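Local structure of acetyltransferase (Elizabethkingia anophelis, 6AO7) at the interface of chains A and B. The protein is a GNAT family acetyltransferase that binds acetyl-CoA and transfers its acetyl group to an acceptor the structure alone does not show. Coordinates in Å, arbitrary orientation; residue numbers count along the deposited sequence, not the author numbering. Chains: chain A/B, Acetyltransferase.

Contacts 1 and 2 lie side by side in one two-fold symmetric interface between the copies of this acetyltransferase, the centres of their C-alpha atoms about 12 Å apart. Strand 128-133 of chain B runs into both, and B:Ile129 is shared: it has more of its surface hidden in contact 1 (37 Å²) and borders contact 2 with its CD1 end (7 Å²). Contact 1 is an apolar patch of isoleucines from strands 128-133 and 155-161, whereas contact 2 adds hydrogen bonds between B:Gln123 of helix 116-124 and A:Asn113 in the loop before the equivalent helix. Contact 2 recurs with the chains exchanged, and this apolar patch beside one mixing amide bonds with apolar packing fits the dimeric interface reported.

Contact 1: the interface of chains A and B. Residues chain A 129-132, 156; chain B 129-132, 156.
Strand 128-133 of each subunit meets its two-fold mate here, with strand 155-161 adding one residue a side, in an isoleucine patch of this enzyme's dimer interface. A:Ile132 buries 74 Å² against chain B and reaches across with all its outer carbons. Its CD1 methyl lies 3.5 Å from the branch methyl CG2 of B:Ile129, and the two side chains cross at about a right angle. The CB-CG1 torsion of A:Ile132 is turned off the extended form (chi2 -55°), which brings CD1 toward the two-fold axis, where it faces CD1 of B:Ile132 at 3.9 Å. The other branch, CG2 of A:Ile132, rests 3.5 Å from the backbone carbonyl O of B:Ile129, a plain van der Waals contact. A:Ile129 behaves differently: its chain is extended (chi2 179°), sending CD1 away from the strand to meet the tip of B:Ile156. No nitrogen or oxygen comes within bonding reach of the other chain, so shape and apolar burial carry this patch. Within each subunit a side-chain bond links Thr130 and Asp131: the A:Thr130 hydroxyl OG1 donates to carboxylate OD2 of A:Asp131 at 3.1 Å, approaching from the anti side and 33° out of the carboxylate plane. The two-fold axis repeats every contact with the chains exchanged. The methyls CD1 of A:Ile129 and CD1 of B:Ile156 meet tip to tip at 3.5 Å, tighter than usual for carbon.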
loop_
_atom_site.group_PDB
_atom_site.type_symbol
_atom_site.label_atom_id
_atom_site.label_comp_id
_atom_site.label_asym_id
_atom_site.label_seq_id
_atom_site.Cartn_x
_atom_site.Cartn_y
_atom_site.Cartn_z
ATOM N N ILE A 129 0.263 1.647 -8.502
ATOM C CA ILE A 129 0.180 0.258 -8.065
ATOM C C ILE A 129 -0.522 -0.559 -9.146
ATOM O O ILE A 129 -1.612 -0.196 -9.601
ATOM C CB ILE A 129 -0.535 0.163 -6.714
ATOM C CG1 ILE A 129 0.229 0.963 -5.655
ATOM C CG2 ILE A 129 -0.699 -1.283 -6.309
ATOM C CD1 ILE A 129 -0.441 0.931 -4.303
ATOM N N THR A 130 0.117 -1.644 -9.605
ATOM C CA THR A 130 -0.483 -2.363 -10.731
ATOM C C THR A 130 -0.705 -3.856 -10.518
ATOM O O THR A 130 -1.591 -4.432 -11.162
ATOM C CB THR A 130 0.338 -2.174 -12.010
ATOM O OG1 THR A 130 1.708 -2.554 -11.790
ATOM C CG2 THR A 130 0.248 -0.726 -12.497
ATOM N N ASP A 131 0.063 -4.504 -9.644
ATOM C CA ASP A 131 0.018 -5.961 -9.570
ATOM C C ASP A 131 0.362 -6.434 -8.166
ATOM O O ASP A 131 1.153 -5.803 -7.461
ATOM C CB ASP A 131 0.996 -6.610 -10.559
ATOM C CG ASP A 131 0.603 -6.395 -12.001
ATOM O OD1 ASP A 131 -0.251 -7.159 -12.497
ATOM O OD2 ASP A 131 1.151 -5.463 -12.636
ATOM N N ILE A 132 -0.228 -7.566 -7.772
ATOM C CA ILE A 132 0.133 -8.261 -6.538
ATOM C C ILE A 132 0.733 -9.615 -6.903
ATOM O O ILE A 132 0.145 -10.366 -7.688
ATOM C CB ILE A 132 -1.077 -8.443 -5.603
ATOM C CG1 ILE A 132 -1.868 -7.141 -5.492
ATOM C CG2 ILE A 132 -0.605 -8.907 -4.228
ATOM C CD1 ILE A 132 -1.012 -5.978 -5.067
ATOM N N ILE A 156 4.122 -6.138 -3.845
ATOM C CA ILE A 156 3.306 -5.144 -4.529
ATOM C C ILE A 156 4.128 -4.562 -5.662
ATOM O O ILE A 156 5.206 -4.002 -5.430
ATOM C CB ILE A 156 2.850 -4.036 -3.571
ATOM C CG1 ILE A 156 2.141 -4.652 -2.377
ATOM C CG2 ILE A 156 1.976 -3.036 -4.315
ATOM C CD1 ILE A 156 1.864 -3.638 -1.299
ATOM N N ILE B 129 -3.400 -7.927 0.814
ATOM C CA ILE B 129 -3.643 -7.190 -0.420
ATOM C C ILE B 129 -3.846 -8.186 -1.559
ATOM O O ILE B 129 -3.025 -9.087 -1.761
ATOM C CB ILE B 129 -2.491 -6.220 -0.701
ATOM C CG1 ILE B 129 -2.354 -5.217 0.448
ATOM C CG2 ILE B 129 -2.702 -5.526 -2.026
ATOM C CD1 ILE B 129 -1.215 -4.247 0.243
ATOM N N THR B 130 -4.968 -8.067 -2.282
ATOM C CA THR B 130 -5.239 -9.093 -3.292
ATOM C C THR B 130 -5.506 -8.578 -4.702
ATOM O O THR B 130 -5.277 -9.316 -5.667
ATOM C CB THR B 130 -6.412 -9.985 -2.874
ATOM O OG1 THR B 130 -7.573 -9.188 -2.583
ATOM C CG2 THR B 130 -6.029 -10.846 -1.668
ATOM N N ASP B 131 -5.981 -7.344 -4.858
ATOM C CA ASP B 131 -6.441 -6.897 -6.169
ATOM C C ASP B 131 -6.270 -5.393 -6.310
ATOM O O ASP B 131 -6.374 -4.649 -5.332
ATOM C CB ASP B 131 -7.918 -7.247 -6.401
ATOM C CG ASP B 131 -8.160 -8.733 -6.515
ATOM O OD1 ASP B 131 -7.959 -9.276 -7.621
ATOM O OD2 ASP B 131 -8.552 -9.353 -5.499
ATOM N N ILE B 132 -6.023 -4.948 -7.546
ATOM C CA ILE B 132 -6.022 -3.528 -7.893
ATOM C C ILE B 132 -7.168 -3.266 -8.865
ATOM O O ILE B 132 -7.309 -3.976 -9.867
ATOM C CB ILE B 132 -4.682 -3.086 -8.509
ATOM C CG1 ILE B 132 -3.512 -3.629 -7.691
ATOM C CG2 ILE B 132 -4.625 -1.563 -8.588
ATOM C CD1 ILE B 132 -3.600 -3.255 -6.235
ATOM N N ILE B 156 -7.317 -0.256 -3.982
ATOM C CA ILE B 156 -6.592 -1.433 -3.522
ATOM C C ILE B 156 -7.557 -2.302 -2.740
ATOM O O ILE B 156 -8.132 -1.856 -1.740
ATOM C CB ILE B 156 -5.389 -1.046 -2.650
ATOM C CG1 ILE B 156 -4.501 -0.073 -3.407
ATOM C CG2 ILE B 156 -4.641 -2.299 -2.216
ATOM C CD1 ILE B 156 -3.426 0.511 -2.529
#

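Contact 2: the interface of chains A and B. Residues chain A 113-114, 116, 150; chain B 120, 123-124, 129.
The primary amides of A:Asn113 and B:Gln123 meet across the dimer interface with their planes 52° apart, while the ring of B:Tyr120 meets A:Ile150 through its CD1 and CE1 carbons and carries CB of B:Lys124 over one face, 4.1 Å above the plane and toward the rim. B:Gln123 uses both ends of its amide on one residue. Its NE2 donates to the backbone O of A:Asn113 at 2.9 Å (167° at H); this acceptor lies almost in the glutamine amide plane, but the N-H arrives from above the asparagine carbonyl plane. In return, ND2 of A:Asn113 donates to OE1 of B:Gln123 at 2.8 Å, in the plane of that carbonyl. With CG of A:Asn113 set between its own N and carbonyl carbon (chi1 57°), the side chain and the main-chain O both face the glutamine, and the paired bonds should fix the rotation of the B:Gln123 amide. A:Ile150 has 69 Å² of its own surface hidden by chain B. Its CD1 presses on CA of B:Lys124 at a tight 3.5 Å, and its CG2 lies against CB of B:Gln123. CG1 of A:Ile150 is 4.0 Å from CD1 of B:Tyr120. Helix 116-124 of chain B thus lies against the chain A loop between strand 106-112 and helix 116-124, with the short strand 150-151 of chain A alongside.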
loop_
_atom_site.group_PDB
_atom_site.type_symbol
_atom_site.label_atom_id
_atom_site.label_comp_id
_atom_site.label_asym_id
_atom_site.label_seq_id
_atom_site.Cartn_x
_atom_site.Cartn_y
_atom_site.Cartn_z
ATOM N N ASN A 113 4.341 -6.056 0.945
ATOM C CA ASN A 113 3.013 -5.593 1.356
ATOM C C ASN A 113 3.073 -4.757 2.635
ATOM O O ASN A 113 2.247 -3.864 2.828
ATOM C CB ASN A 113 2.056 -6.776 1.539
ATOM C CG ASN A 113 2.564 -7.803 2.534
ATOM O OD1 ASN A 113 3.317 -8.701 2.177
ATOM N ND2 ASN A 113 2.119 -7.696 3.786
ATOM N N SER A 114 4.036 -5.023 3.501
ATOM C CA SER A 114 4.172 -4.307 4.765
ATOM C C SER A 114 4.908 -2.979 4.627
ATOM O O SER A 114 4.956 -2.218 5.601
ATOM C CB SER A 114 4.912 -5.193 5.761
ATOM O OG SER A 114 6.065 -5.748 5.134
ATOM N N THR A 116 4.547 0.084 3.763
ATOM C CA THR A 116 3.567 1.110 3.435
ATOM C C THR A 116 4.209 2.481 3.271
ATOM O O THR A 116 3.749 3.274 2.445
ATOM C CB THR A 116 2.446 1.139 4.490
ATOM O OG1 THR A 116 2.978 1.455 5.791
ATOM C CG2 THR A 116 1.757 -0.212 4.546
ATOM N N ILE A 150 3.816 -6.464 10.723
ATOM C CA ILE A 150 3.094 -7.112 9.626
ATOM C C ILE A 150 4.061 -8.071 8.951
ATOM O O ILE A 150 5.206 -7.702 8.673
ATOM C CB ILE A 150 2.579 -6.093 8.591
ATOM C CG1 ILE A 150 1.768 -4.997 9.263
ATOM C CG2 ILE A 150 1.753 -6.788 7.515
ATOM C CD1 ILE A 150 0.764 -5.527 10.205
ATOM N N TYR B 120 -1.728 -0.192 6.187
ATOM C CA TYR B 120 -1.172 -0.803 7.393
ATOM C C TYR B 120 -2.274 -1.385 8.269
ATOM O O TYR B 120 -2.223 -2.562 8.650
ATOM C CB TYR B 120 -0.365 0.215 8.203
ATOM C CG TYR B 120 -0.206 -0.236 9.650
ATOM C CD1 TYR B 120 0.782 -1.146 10.013
ATOM C CD2 TYR B 120 -1.060 0.236 10.640
ATOM C CE1 TYR B 120 0.914 -1.569 11.337
ATOM C CE2 TYR B 120 -0.943 -0.185 11.962
ATOM C CZ TYR B 120 0.038 -1.091 12.296
ATOM O OH TYR B 120 0.142 -1.488 13.611
ATOM N N GLN B 123 -4.109 -4.596 7.182
ATOM C CA GLN B 123 -3.222 -5.757 7.221
ATOM C C GLN B 123 -2.928 -6.190 8.649
ATOM O O GLN B 123 -2.819 -7.392 8.924
ATOM C CB GLN B 123 -1.921 -5.459 6.481
ATOM C CG GLN B 123 -2.143 -5.272 5.003
ATOM C CD GLN B 123 -0.826 -5.146 4.296
ATOM O OE1 GLN B 123 -0.140 -6.137 4.081
ATOM N NE2 GLN B 123 -0.447 -3.921 3.957
ATOM N N LYS B 124 -2.777 -5.226 9.565
ATOM C CA LYS B 124 -2.608 -5.552 10.979
ATOM C C LYS B 124 -3.720 -6.471 11.479
ATOM O O LYS B 124 -3.484 -7.342 12.324
ATOM C CB LYS B 124 -2.566 -4.265 11.812
ATOM C CG LYS B 124 -2.451 -4.494 13.313
ATOM C CD LYS B 124 -2.858 -3.245 14.103
ATOM C CE LYS B 124 -2.889 -3.517 15.605
ATOM N NZ LYS B 124 -3.207 -2.278 16.378
ATOM N N ILE B 129 -3.400 -7.927 0.814
ATOM C CA ILE B 129 -3.643 -7.190 -0.420
ATOM C C ILE B 129 -3.846 -8.186 -1.559
ATOM O O ILE B 129 -3.025 -9.087 -1.761
ATOM C CB ILE B 129 -2.491 -6.220 -0.701
ATOM C CG1 ILE B 129 -2.354 -5.217 0.448
ATOM C CG2 ILE B 129 -2.702 -5.526 -2.026
ATOM C CD1 ILE B 129 -1.215 -4.247 0.243
#